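Local atomic coordinates of vacuolar aminopeptidase 1 (Saccharomyces cerevisiae, PDB entry 5JGF), a protein that removes N-terminal amino acids, preferably neutral or hydrophobic ones, from peptides in the vacuole as a dodecameric zinc aminopeptidase of the M18 family. Residues D[81-86]-D[462-467]; D[306-311]-D[417-422]; D[55-60]-D[75-80]; D[361-366]-D[401-406]. All blocks are in the same frame, centred on the assembly; numbering follows the deposited sequence.

Contact 1. Residues D[81-86]-D[462-467]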
# COMPACT_ATOMS: atom_id res chain seq x y z
N ALA D 81 -24.78 -23.81 58.41
CA ALA D 81 -24.82 -22.89 57.27
C ALA D 81 -24.05 -21.59 57.45
O ALA D 81 -23.33 -21.16 56.54
CB ALA D 81 -26.27 -22.58 56.91
N GLU D 82 -24.21 -20.95 58.60
CA GLU D 82 -23.54 -19.69 58.87
C GLU D 82 -22.02 -19.76 58.84
O GLU D 82 -21.35 -18.74 58.71
CB GLU D 82 -24.02 -19.13 60.22
CG GLU D 82 -25.53 -18.85 60.26
CD GLU D 82 -26.39 -20.11 60.40
OE1 GLU D 82 -27.61 -20.01 60.15
OE2 GLU D 82 -25.87 -21.19 60.76
N LYS D 83 -21.47 -20.97 58.96
CA LYS D 83 -20.02 -21.15 58.93
C LYS D 83 -19.48 -21.08 57.51
O LYS D 83 -18.27 -20.91 57.30
CB LYS D 83 -19.65 -22.50 59.56
CG LYS D 83 -19.71 -22.48 61.08
CD LYS D 83 -18.62 -21.58 61.62
CE LYS D 83 -18.71 -21.41 63.12
NZ LYS D 83 -17.57 -20.59 63.61
N GLY D 84 -20.38 -21.21 56.54
CA GLY D 84 -19.98 -21.15 55.14
C GLY D 84 -19.05 -22.28 54.73
O GLY D 84 -18.91 -23.27 55.45
N VAL D 85 -18.42 -22.12 53.57
CA VAL D 85 -17.50 -23.12 53.06
C VAL D 85 -16.18 -22.47 52.67
O VAL D 85 -16.17 -21.38 52.08
CB VAL D 85 -18.09 -23.83 51.82
CG1 VAL D 85 -17.17 -24.96 51.37
CG2 VAL D 85 -19.48 -24.37 52.13
N GLY D 86 -15.07 -23.11 53.03
CA GLY D 86 -13.75 -22.61 52.69
C GLY D 86 -13.35 -23.38 51.45
O GLY D 86 -13.10 -24.59 51.52
N HIS D 462 -7.01 -20.74 59.12
CA HIS D 462 -7.49 -19.46 59.64
C HIS D 462 -8.50 -18.61 58.86
O HIS D 462 -8.88 -17.54 59.35
CB HIS D 462 -6.28 -18.59 59.96
CG HIS D 462 -5.20 -19.31 60.70
ND1 HIS D 462 -3.92 -19.44 60.22
CD2 HIS D 462 -5.21 -19.94 61.90
CE1 HIS D 462 -3.18 -20.12 61.08
NE2 HIS D 462 -3.95 -20.44 62.11
N TRP D 463 -8.95 -19.03 57.69
CA TRP D 463 -9.88 -18.18 56.94
C TRP D 463 -11.17 -17.85 57.69
O TRP D 463 -11.65 -16.72 57.64
CB TRP D 463 -10.23 -18.78 55.58
CG TRP D 463 -11.32 -19.81 55.62
CD1 TRP D 463 -11.18 -21.15 55.81
CD2 TRP D 463 -12.72 -19.56 55.51
NE1 TRP D 463 -12.41 -21.76 55.82
CE2 TRP D 463 -13.38 -20.80 55.64
CE3 TRP D 463 -13.49 -18.41 55.31
CZ2 TRP D 463 -14.77 -20.93 55.58
CZ3 TRP D 463 -14.88 -18.53 55.25
CH2 TRP D 463 -15.50 -19.78 55.38
N ARG D 464 -11.74 -18.84 58.38
CA ARG D 464 -12.99 -18.61 59.10
C ARG D 464 -12.82 -17.54 60.18
O ARG D 464 -13.63 -16.62 60.28
CB ARG D 464 -13.49 -19.92 59.72
CG ARG D 464 -14.88 -19.84 60.36
CD ARG D 464 -15.96 -19.43 59.36
NE ARG D 464 -16.15 -17.98 59.31
CZ ARG D 464 -16.96 -17.35 58.46
NH1 ARG D 464 -17.67 -18.03 57.57
NH2 ARG D 464 -17.07 -16.03 58.51
N SER D 465 -11.75 -17.66 60.96
CA SER D 465 -11.47 -16.70 62.02
C SER D 465 -11.23 -15.29 61.49
O SER D 465 -11.64 -14.31 62.10
CB SER D 465 -10.26 -17.15 62.84
OG SER D 465 -9.96 -16.21 63.86
N VAL D 466 -10.56 -15.20 60.34
CA VAL D 466 -10.28 -13.90 59.74
C VAL D 466 -11.52 -13.26 59.14
O VAL D 466 -11.78 -12.07 59.34
CB VAL D 466 -9.19 -14.00 58.64
CG1 VAL D 466 -9.05 -12.67 57.92
CG2 VAL D 466 -7.86 -14.41 59.26
N TYR D 467 -12.30 -14.05 58.40
CA TYR D 467 -13.50 -13.52 57.77
C TYR D 467 -14.51 -13.06 58.82
O TYR D 467 -15.37 -12.23 58.54
CB TYR D 467 -14.12 -14.56 56.83
CG TYR D 467 -15.07 -13.99 55.79
CD1 TYR D 467 -14.86 -12.73 55.24
CD2 TYR D 467 -16.14 -14.74 55.32
CE1 TYR D 467 -15.70 -12.23 54.24
CE2 TYR D 467 -16.98 -14.26 54.32
CZ TYR D 467 -16.75 -13.00 53.78
OH TYR D 467 -17.57 -12.52 52.78
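W463 and R464, consecutive residues of the C-terminal helix 448-468, pack on the loop leading from strand 69-76 into strand 86-91, an inner strand of the mixed beta-sheet of the M18 fold. The tight part is the indole. Its one face lies against G86, whose CA stands 3.1 Å above the ring plane and toward the rim; over the centre of the opposite face comes CB of R464. CZ2 of W463 is 3.4 Å from G86 N, and a side chain at G86 would run into the indole NE1. F459, one turn back on the helix, stacks on the same tryptophan. The looser part lies at K83, partly exposed, whose chain bends at chi2 (-68°) and crosses that of R464 obliquely, CD to CD at 4.1 Å. The cationic ends do not touch: NZ of K83 remains 5.2 Å from NE of R464. D468 takes the arginine's NH2 in a salt bridge, which probably offsets the like charges. Between the two regions runs one hydrogen bond, from R464 NH1 to K83 O at 3.0 Å; the oxygen sits near the guanidinium plane, while NH1 approaches from above the carbonyl plane, 69° out of it.

Contact 2. Residues D[306-311]-D[417-422]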
# COMPACT_ATOMS: atom_id res chain seq x y z
N GLN D 306 -17.65 -30.97 33.12
CA GLN D 306 -16.50 -31.21 33.98
C GLN D 306 -15.67 -29.95 34.23
O GLN D 306 -14.62 -30.00 34.87
CB GLN D 306 -15.61 -32.33 33.40
CG GLN D 306 -15.05 -32.06 32.00
CD GLN D 306 -15.92 -32.62 30.88
OE1 GLN D 306 -15.66 -32.37 29.70
NE2 GLN D 306 -16.94 -33.38 31.24
N GLY D 307 -16.15 -28.82 33.72
CA GLY D 307 -15.47 -27.55 33.91
C GLY D 307 -16.13 -26.79 35.04
O GLY D 307 -17.15 -27.24 35.58
N ALA D 308 -15.58 -25.64 35.40
CA ALA D 308 -16.13 -24.84 36.50
C ALA D 308 -17.61 -24.51 36.33
O ALA D 308 -18.35 -24.47 37.31
CB ALA D 308 -15.34 -23.54 36.67
N LYS D 309 -18.05 -24.28 35.10
CA LYS D 309 -19.45 -23.95 34.86
C LYS D 309 -20.36 -25.16 35.02
O LYS D 309 -21.59 -25.02 35.07
CB LYS D 309 -19.62 -23.32 33.48
CG LYS D 309 -18.87 -21.99 33.32
CD LYS D 309 -19.01 -21.42 31.91
CE LYS D 309 -18.19 -20.15 31.73
NZ LYS D 309 -18.69 -19.01 32.56
N GLY D 310 -19.76 -26.35 35.13
CA GLY D 310 -20.51 -27.59 35.30
C GLY D 310 -21.05 -27.76 36.71
O GLY D 310 -21.84 -28.67 36.98
N GLY D 311 -20.60 -26.90 37.61
CA GLY D 311 -21.07 -26.90 38.99
C GLY D 311 -20.82 -28.05 39.95
O GLY D 311 -21.65 -28.29 40.83
N PRO D 417 -14.55 -15.64 38.14
CA PRO D 417 -15.84 -14.98 37.92
C PRO D 417 -16.99 -15.98 37.83
O PRO D 417 -18.09 -15.71 38.32
CB PRO D 417 -15.61 -14.21 36.63
CG PRO D 417 -14.17 -13.80 36.75
CD PRO D 417 -13.51 -15.07 37.25
N SER D 418 -16.75 -17.13 37.20
CA SER D 418 -17.78 -18.15 37.06
C SER D 418 -18.19 -18.69 38.44
O SER D 418 -19.37 -18.76 38.75
CB SER D 418 -17.28 -19.31 36.19
OG SER D 418 -17.10 -18.91 34.84
N LEU D 419 -17.20 -19.07 39.25
CA LEU D 419 -17.51 -19.60 40.58
C LEU D 419 -18.22 -18.57 41.46
O LEU D 419 -19.18 -18.89 42.16
CB LEU D 419 -16.23 -20.09 41.27
CG LEU D 419 -15.51 -21.27 40.61
CD1 LEU D 419 -14.32 -21.68 41.47
CD2 LEU D 419 -16.48 -22.44 40.44
N ALA D 420 -17.76 -17.32 41.41
CA ALA D 420 -18.37 -16.26 42.21
C ALA D 420 -19.82 -16.01 41.81
O ALA D 420 -20.70 -15.86 42.66
CB ALA D 420 -17.56 -14.97 42.06
N SER D 421 -20.08 -15.97 40.50
CA SER D 421 -21.42 -15.73 39.99
C SER D 421 -22.36 -16.90 40.26
O SER D 421 -23.52 -16.70 40.62
CB SER D 421 -21.37 -15.48 38.48
OG SER D 421 -20.54 -14.36 38.19
N GLN D 422 -21.84 -18.11 40.09
CA GLN D 422 -22.63 -19.32 40.29
C GLN D 422 -23.02 -19.55 41.75
O GLN D 422 -24.13 -19.99 42.04
CB GLN D 422 -21.87 -20.52 39.74
CG GLN D 422 -21.68 -20.46 38.23
CD GLN D 422 -20.67 -21.46 37.68
OE1 GLN D 422 -20.27 -21.36 36.52
NE2 GLN D 422 -20.26 -22.42 38.51
O HOH W 1 -20.68 -19.24 34.87
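Q422 and S418, one turn apart on helix 416-423, face A308 and K309 of a short 3-10 turn, joining that helix to the loop that leads into helix 312-324 within the M18 catalytic fold. Direct hydrogen bonds come first. Q422 NE2 donates to A308 O over 3.0 Å with an almost straight N-H...O angle of 173°; the oxygen lies in the amide plane of the glutamine, and the donor is tilted 35° from the carbonyl plane. E314 OE2 is a second acceptor for the same NE2, so the amide nitrogen is gripped by two partners and its rotation is fixed. K309 NZ donates to S418 OG at 2.8 Å, its chain extended as far as CE and bent only at chi4 (-67°), which turns NZ to the serine. A water extends this polar group, accepting from K309 NZ and donating to Q422 OE1 at 2.7 Å. Contacts without a hydrogen bond follow. The K309 and Q422 side chains cross at about a right angle, and OE1 of Q422 lies 3.5 Å from K309 CG. An alanine in place of Q422 would probably cost A308 O its straight bond from the amide, leave the water held by K309 NZ without its acceptor OE1, and take the amide donor from E314. The apolar part is small and buried. A308, whose side chain is about 7 Å from those of the zinc-binding residues H91 and E298, meets the helix through one methyl pair: its CB lies 4.1 Å from L419 CD2.

Contact 3. Residues D[55-60]-D[75-80]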
# COMPACT_ATOMS: atom_id res chain seq x y z
N GLY D 55 -23.10 -39.16 57.06
CA GLY D 55 -23.93 -39.08 58.25
C GLY D 55 -23.74 -37.77 58.99
O GLY D 55 -23.03 -36.89 58.51
N GLU D 56 -24.36 -37.65 60.16
CA GLU D 56 -24.24 -36.41 60.93
C GLU D 56 -22.85 -36.18 61.52
O GLU D 56 -22.55 -35.08 61.97
CB GLU D 56 -25.31 -36.35 62.03
CG GLU D 56 -25.53 -37.63 62.78
CD GLU D 56 -26.70 -37.53 63.74
OE1 GLU D 56 -26.68 -38.23 64.77
OE2 GLU D 56 -27.65 -36.76 63.45
N ASP D 57 -22.01 -37.21 61.52
CA ASP D 57 -20.65 -37.04 62.04
C ASP D 57 -19.78 -36.36 60.99
O ASP D 57 -18.63 -35.99 61.26
CB ASP D 57 -20.02 -38.39 62.40
CG ASP D 57 -20.68 -39.06 63.60
OD1 ASP D 57 -20.89 -38.38 64.62
OD2 ASP D 57 -20.98 -40.27 63.51
N GLY D 58 -20.33 -36.19 59.80
CA GLY D 58 -19.59 -35.57 58.72
C GLY D 58 -18.46 -36.49 58.32
O GLY D 58 -18.62 -37.71 58.33
N GLY D 59 -17.31 -35.92 57.96
CA GLY D 59 -16.19 -36.76 57.58
C GLY D 59 -15.37 -36.22 56.42
O GLY D 59 -15.52 -35.06 56.03
N LYS D 60 -14.50 -37.07 55.89
CA LYS D 60 -13.64 -36.71 54.78
C LYS D 60 -14.04 -37.51 53.55
O LYS D 60 -14.03 -38.75 53.57
CB LYS D 60 -12.18 -36.99 55.15
CG LYS D 60 -11.71 -36.21 56.36
CD LYS D 60 -10.34 -36.66 56.83
CE LYS D 60 -9.94 -35.95 58.12
NZ LYS D 60 -8.68 -36.51 58.68
N LEU D 75 -16.12 -32.28 56.02
CA LEU D 75 -17.33 -31.74 56.64
C LEU D 75 -17.35 -32.04 58.13
O LEU D 75 -17.31 -33.20 58.54
CB LEU D 75 -18.56 -32.35 55.96
CG LEU D 75 -19.96 -31.99 56.46
CD1 LEU D 75 -20.17 -30.48 56.44
CD2 LEU D 75 -20.99 -32.68 55.59
N GLY D 76 -17.40 -30.99 58.94
CA GLY D 76 -17.40 -31.16 60.38
C GLY D 76 -18.76 -31.49 60.96
O GLY D 76 -19.78 -30.99 60.50
N LYS D 77 -18.76 -32.34 61.99
CA LYS D 77 -20.00 -32.74 62.64
C LYS D 77 -20.78 -31.54 63.16
O LYS D 77 -22.01 -31.55 63.17
CB LYS D 77 -19.69 -33.68 63.81
CG LYS D 77 -20.90 -34.06 64.65
CD LYS D 77 -20.50 -34.95 65.81
CE LYS D 77 -21.68 -35.25 66.72
NZ LYS D 77 -21.27 -36.02 67.93
N ASN D 78 -20.06 -30.50 63.56
CA ASN D 78 -20.70 -29.30 64.10
C ASN D 78 -20.87 -28.16 63.10
O ASN D 78 -21.15 -27.03 63.49
CB ASN D 78 -19.92 -28.81 65.32
CG ASN D 78 -19.84 -29.85 66.41
OD1 ASN D 78 -20.85 -30.47 66.75
ND2 ASN D 78 -18.65 -30.06 66.96
N TRP D 79 -20.71 -28.46 61.82
CA TRP D 79 -20.87 -27.43 60.80
C TRP D 79 -22.31 -26.96 60.70
O TRP D 79 -23.25 -27.73 60.91
CB TRP D 79 -20.43 -27.97 59.43
CG TRP D 79 -20.64 -26.97 58.31
CD1 TRP D 79 -19.89 -25.86 58.06
CD2 TRP D 79 -21.70 -26.98 57.34
NE1 TRP D 79 -20.42 -25.17 56.99
CE2 TRP D 79 -21.52 -25.84 56.53
CE3 TRP D 79 -22.78 -27.84 57.08
CZ2 TRP D 79 -22.39 -25.53 55.47
CZ3 TRP D 79 -23.63 -27.54 56.03
CH2 TRP D 79 -23.43 -26.39 55.23
N ARG D 80 -22.48 -25.68 60.40
CA ARG D 80 -23.81 -25.09 60.22
C ARG D 80 -23.68 -24.07 59.09
O ARG D 80 -22.59 -23.55 58.85
CB ARG D 80 -24.31 -24.43 61.51
CG ARG D 80 -23.41 -23.36 62.10
CD ARG D 80 -23.79 -23.09 63.55
NE ARG D 80 -22.88 -22.13 64.19
CZ ARG D 80 -23.01 -20.81 64.12
NH1 ARG D 80 -24.01 -20.27 63.43
NH2 ARG D 80 -22.13 -20.03 64.73
O HOH W 2 -24.00 -33.18 62.79
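G59 and L75 form an antiparallel hydrogen-bonded pair in the beta hairpin of strands 58-65 and 69-76, far from its connecting turn. G59 N donates to L75 O at 2.8 Å, and L75 N returns a bond of equal length to G59 O. Type I turns flank the pair, G55 to G58 leading into the first strand and G76 to W79 leading out of the second. G58 has positive phi (68°), and a CB there would collide with L75 O; instead its CA makes a bent CA-H...O contact with that oxygen, CA to O 3.3 Å. A water joins the two turns, donating to E56 O and K77 O.

Among the side chains K77 carries the contact. Its CG, anti to the backbone N (chi1 175°), lies 3.3 Å from E56 O, and the extended chain runs beside D57, both pointing the same way. The carboxylate of D57 also lies close to that of E284, a repulsion the lysine may ease. L75 packs on F324 of helix 312-324. At the exposed end no salt bridge forms: D57 OD1 stays 4.1 Å from K77 NZ and lies nearer to K77 CD, at 3.7 Å.

Contact 4. Residues D[361-366]-D[401-406]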
# COMPACT_ATOMS: atom_id res chain seq x y z
N HIS D 361 2.96 -3.84 40.22
CA HIS D 361 1.93 -4.87 40.12
C HIS D 361 2.39 -6.14 39.41
O HIS D 361 1.71 -6.66 38.53
CB HIS D 361 0.68 -4.33 39.40
CG HIS D 361 0.04 -3.16 40.08
ND1 HIS D 361 0.57 -1.89 40.03
CD2 HIS D 361 -1.09 -3.07 40.81
CE1 HIS D 361 -0.22 -1.06 40.70
NE2 HIS D 361 -1.23 -1.75 41.18
N PHE D 362 3.57 -6.63 39.79
CA PHE D 362 4.07 -7.87 39.23
C PHE D 362 4.81 -8.62 40.33
O PHE D 362 5.39 -8.00 41.23
CB PHE D 362 4.98 -7.64 38.01
CG PHE D 362 6.20 -6.80 38.29
CD1 PHE D 362 7.26 -7.32 39.03
CD2 PHE D 362 6.30 -5.51 37.80
CE1 PHE D 362 8.40 -6.56 39.27
CE2 PHE D 362 7.44 -4.73 38.03
CZ PHE D 362 8.49 -5.26 38.77
N PRO D 363 4.76 -9.96 40.30
CA PRO D 363 5.42 -10.80 41.29
C PRO D 363 6.81 -11.25 40.85
O PRO D 363 7.15 -11.20 39.67
CB PRO D 363 4.46 -11.98 41.42
CG PRO D 363 4.04 -12.17 39.98
CD PRO D 363 3.80 -10.74 39.50
N VAL D 364 7.60 -11.69 41.82
CA VAL D 364 8.94 -12.20 41.54
C VAL D 364 9.01 -13.59 42.16
O VAL D 364 8.13 -13.97 42.94
CB VAL D 364 10.03 -11.28 42.13
CG1 VAL D 364 9.94 -9.90 41.47
CG2 VAL D 364 9.87 -11.15 43.64
N PRO D 365 10.04 -14.37 41.83
CA PRO D 365 10.18 -15.72 42.37
C PRO D 365 10.50 -15.86 43.85
O PRO D 365 11.12 -14.99 44.46
CB PRO D 365 11.29 -16.33 41.51
CG PRO D 365 11.33 -15.46 40.27
CD PRO D 365 11.09 -14.10 40.82
N ASN D 366 10.07 -16.99 44.41
CA ASN D 366 10.34 -17.36 45.80
C ASN D 366 9.97 -16.40 46.92
O ASN D 366 10.66 -16.32 47.94
CB ASN D 366 11.83 -17.73 45.90
CG ASN D 366 12.24 -18.74 44.85
OD1 ASN D 366 11.59 -19.77 44.68
ND2 ASN D 366 13.32 -18.44 44.13
N GLN D 401 1.93 -11.01 46.93
CA GLN D 401 2.38 -10.18 45.81
C GLN D 401 1.17 -9.79 44.97
O GLN D 401 0.07 -10.32 45.18
CB GLN D 401 3.37 -10.94 44.94
CG GLN D 401 4.50 -11.60 45.72
CD GLN D 401 5.61 -12.07 44.81
OE1 GLN D 401 6.44 -11.28 44.36
NE2 GLN D 401 5.62 -13.37 44.52
N TYR D 402 1.37 -8.88 44.03
CA TYR D 402 0.28 -8.41 43.17
C TYR D 402 0.56 -8.60 41.69
O TYR D 402 1.70 -8.51 41.24
CB TYR D 402 0.06 -6.91 43.34
CG TYR D 402 -0.58 -6.41 44.61
CD1 TYR D 402 -1.14 -7.28 45.54
CD2 TYR D 402 -0.67 -5.04 44.84
CE1 TYR D 402 -1.77 -6.78 46.69
CE2 TYR D 402 -1.29 -4.53 45.96
CZ TYR D 402 -1.84 -5.40 46.89
OH TYR D 402 -2.47 -4.88 47.99
N PHE D 403 -0.51 -8.85 40.94
CA PHE D 403 -0.42 -8.89 39.49
C PHE D 403 -1.68 -8.28 38.89
O PHE D 403 -2.80 -8.68 39.22
CB PHE D 403 -0.25 -10.29 38.90
CG PHE D 403 -0.23 -10.28 37.38
CD1 PHE D 403 -1.41 -10.42 36.65
CD2 PHE D 403 0.95 -9.98 36.70
CE1 PHE D 403 -1.42 -10.25 35.26
CE2 PHE D 403 0.95 -9.81 35.31
CZ PHE D 403 -0.24 -9.94 34.59
N GLN D 404 -1.48 -7.28 38.05
CA GLN D 404 -2.55 -6.60 37.33
C GLN D 404 -1.92 -6.17 36.01
O GLN D 404 -0.73 -5.87 35.97
CB GLN D 404 -3.08 -5.37 38.09
CG GLN D 404 -4.22 -4.65 37.35
CD GLN D 404 -5.00 -3.69 38.23
OE1 GLN D 404 -5.35 -4.02 39.37
NE2 GLN D 404 -5.31 -2.51 37.71
N ILE D 405 -2.70 -6.15 34.94
CA ILE D 405 -2.18 -5.76 33.63
C ILE D 405 -2.06 -4.25 33.49
O ILE D 405 -2.71 -3.50 34.20
CB ILE D 405 -3.08 -6.26 32.48
CG1 ILE D 405 -4.47 -5.61 32.59
CG2 ILE D 405 -3.20 -7.78 32.53
CD1 ILE D 405 -5.33 -5.77 31.35
N LYS D 406 -1.20 -3.81 32.57
CA LYS D 406 -1.06 -2.39 32.31
C LYS D 406 -2.35 -2.01 31.59
O LYS D 406 -2.99 -2.86 30.97
CB LYS D 406 0.15 -2.13 31.41
CG LYS D 406 1.48 -2.48 32.07
CD LYS D 406 2.67 -2.26 31.15
CE LYS D 406 2.85 -0.79 30.77
NZ LYS D 406 4.11 -0.57 30.01
O HOH W 3 2.06 -6.53 35.70
O HOH W 4 3.89 -7.58 43.85
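Q401 reaches from strand 400-403 to P363 and V364 of an irregular loop and pairs with it through its amide. Its CB lies 3.8 Å from P363 CB, and the chain beyond CG is extended (chi2 -168°), which places CD 3.6 Å from the same CB. At the tip the two amide atoms divide the work: OE1 accepts from V364 N at 2.8 Å, and NE2 donates to V364 O at 3.0 Å, the latter in the valine's carbonyl plane. G368 O is a further acceptor for NE2. An alanine in place of Q401 would probably leave V364 N and O, and G368 O, without this amide, so that the loop around V364 is held less firmly. Further along, H361 O receives F403 CA-H and Q404 N, the latter bond 3.3 Å long; P363 CD meets the F403 ring at its edge, at CD2. Strand 400-403 is an outermost strand of the mixed sheet within this chain, paired with strand 369-372, with the loop against it. F403 also stacks edge-to-face on H347, probably a substrate-binding residue, and touches F170 of a third subunit, while Y402 OH is hydrogen-bonded to E390 OE2 of helix 383-396.

From the N terminus, contact 3 closes first, a short loop holding the hairpin of strands 58-65 and 69-76. Contact 1 opens directly after it and closes only near the C terminus, tying the entry to strand 86-91 to helix 448-468. The two are in series yet touch, W79 NE1 lying 2.9 Å from G84 O, a probable hydrogen bond. Contact 2 is nested inside the loop of contact 1, and contact 4 inside that of contact 2, so three loops lie one within another and none cross. Contacts 3 and 4 reach the same mixed sheet, with centres 39 Å apart, whereas contact 2 joins the approach to helix 312-324 to helix 416-423. Contacts 2 and 4 both touch the second subunit.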